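Local coordinates for cell division protein FtsI/penicillin binding protein 2 (Legionella pneumophila subsp. pneumophila ATCC 43290, PDB 4ZTK), which probably acts as a D,D-transpeptidase that cross-links peptidoglycan during cell division, as penicillin-binding proteins of this family do, at residues Phe285-Gly289 and Lys290-Ser294. Numbering follows the deposited sequence.
Sequences FSKNG and KTLVS
Phe285 and Leu292 pair through both of their backbone amides, each N-H reaching the other's carbonyl. The bond from Leu292 N to Phe285 O is the shorter and straighter of the two, 2.8 Å with 166° at the hydrogen; the return bond from Phe285 N to Leu292 O measures 3.1 Å. Two residues on, the pattern recurs between Lys287 and Lys290. Lys287 N donates to Lys290 O at 3.0 Å, whereas the bond from Lys290 N to Lys287 O, which closes the turn, is weak because it is bent to 129°. Ser286 and Thr291, between these pairs, form the non-hydrogen-bonded pair; there Lys290 O also receives a CA-H...O contact from Ser286 CA. At the turn, Asn288 OD1 accepts a weak bond from Gly289 N.

The side chains of Phe285, Lys287, Lys290 and Leu292 leave the hairpin on one face, though those of Phe285 and Lys287 end by leading away from the opposite strand. Lys287 is extended beyond CG and crosses the Leu292 side chain at about a right angle, its CD 3.7 Å from Leu292 CD1. The Lys290 chain bends at chi3 (-56°), bringing its CE to 3.6 Å from Lys287 CB. The two ammonium groups stay apart, NZ of Lys287 being 5.6 Å from NZ of Lys290. Phe285 touches Leu298 and Leu292 touches Glu297, both on helix 295-310; Glu297 OE2 also accepts from Ser294 N, at that helix's N-cap. This is a beta hairpin with a two-residue loop, Asn288-Gly289, in a type II' turn, an exposed excursion linking strand 274-281 of the central sheet to the C-terminal helix of the transpeptidase fold.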
loop_
_atom_site.group_PDB
_atom_site.type_symbol
_atom_site.label_atom_id
_atom_site.label_comp_id
_atom_site.label_asym_id
_atom_site.label_seq_id
_atom_site.Cartn_x
_atom_site.Cartn_y
_atom_site.Cartn_z
ATOM N N PHE A 285 15.571 7.178 10.423
ATOM C CA PHE A 285 15.479 8.353 11.275
ATOM C C PHE A 285 15.833 7.958 12.702
ATOM O O PHE A 285 15.397 6.917 13.193
ATOM C CB PHE A 285 14.072 8.949 11.213
ATOM C CG PHE A 285 13.968 10.324 11.809
ATOM C CD1 PHE A 285 14.382 11.435 11.094
ATOM C CD2 PHE A 285 13.449 10.507 13.081
ATOM C CE1 PHE A 285 14.289 12.706 11.640
ATOM C CE2 PHE A 285 13.352 11.775 13.632
ATOM C CZ PHE A 285 13.773 12.875 12.911
ATOM N N SER A 286 16.635 8.783 13.361
ATOM C CA SER A 286 17.055 8.487 14.726
ATOM C C SER A 286 16.221 9.219 15.772
ATOM O O SER A 286 16.200 10.445 15.819
ATOM C CB SER A 286 18.539 8.814 14.921
ATOM O OG SER A 286 19.360 7.934 14.171
ATOM N N LYS A 287 15.523 8.453 16.601
ATOM C CA LYS A 287 14.924 8.993 17.813
ATOM C C LYS A 287 15.710 8.428 18.989
ATOM O O LYS A 287 15.657 7.227 19.258
ATOM C CB LYS A 287 13.439 8.640 17.898
ATOM C CG LYS A 287 12.574 9.436 16.930
ATOM C CD LYS A 287 11.092 9.137 17.102
ATOM C CE LYS A 287 10.248 10.028 16.199
ATOM N NZ LYS A 287 8.803 9.669 16.237
ATOM N N ASN A 288 16.432 9.312 19.681
ATOM C CA ASN A 288 17.507 8.938 20.611
ATOM C C ASN A 288 18.374 7.764 20.145
ATOM O O ASN A 288 19.179 7.911 19.225
ATOM C CB ASN A 288 17.021 8.757 22.061
ATOM C CG ASN A 288 15.655 8.105 22.156
ATOM O OD1 ASN A 288 15.525 6.888 22.026
ATOM N ND2 ASN A 288 14.630 8.913 22.404
ATOM N N GLY A 289 18.209 6.606 20.777
ATOM C CA GLY A 289 18.983 5.430 20.418
ATOM C C GLY A 289 18.368 4.622 19.289
ATOM O O GLY A 289 19.073 3.933 18.550
ATOM N N LYS A 290 17.050 4.714 19.152
ATOM C CA LYS A 290 16.318 3.924 18.169
ATOM C C LYS A 290 16.580 4.397 16.743
ATOM O O LYS A 290 16.440 5.580 16.437
ATOM C CB LYS A 290 14.815 3.994 18.448
ATOM C CG LYS A 290 14.440 4.053 19.922
ATOM C CD LYS A 290 12.934 4.222 20.095
ATOM C CE LYS A 290 12.421 5.450 19.349
ATOM N NZ LYS A 290 10.944 5.614 19.464
ATOM N N THR A 291 16.955 3.466 15.872
ATOM C CA THR A 291 17.038 3.749 14.443
ATOM C C THR A 291 15.786 3.211 13.763
ATOM O O THR A 291 15.621 2.002 13.618
ATOM C CB THR A 291 18.285 3.116 13.800
ATOM O OG1 THR A 291 19.466 3.690 14.375
ATOM C CG2 THR A 291 18.293 3.362 12.300
ATOM N N LEU A 292 14.902 4.116 13.359
ATOM C CA LEU A 292 13.613 3.742 12.783
ATOM C C LEU A 292 13.682 3.583 11.261
ATOM O O LEU A 292 14.200 4.456 10.564
ATOM C CB LEU A 292 12.562 4.787 13.156
ATOM C CG LEU A 292 12.589 5.230 14.622
ATOM C CD1 LEU A 292 11.497 6.252 14.887
ATOM C CD2 LEU A 292 12.455 4.040 15.556
ATOM N N VAL A 293 13.149 2.474 10.751
ATOM C CA VAL A 293 13.274 2.143 9.330
ATOM C C VAL A 293 11.989 1.623 8.687
ATOM O O VAL A 293 11.957 1.368 7.483
ATOM C CB VAL A 293 14.340 1.054 9.109
ATOM C CG1 VAL A 293 15.696 1.500 9.645
ATOM C CG2 VAL A 293 13.898 -0.247 9.766
ATOM N N SER A 294 10.936 1.447 9.480
ATOM C CA SER A 294 9.732 0.771 8.994
ATOM C C SER A 294 8.779 1.700 8.249
ATOM O O SER A 294 8.930 2.919 8.289
ATOM C CB SER A 294 8.988 0.123 10.158
ATOM O OG SER A 294 8.307 1.106 10.912
#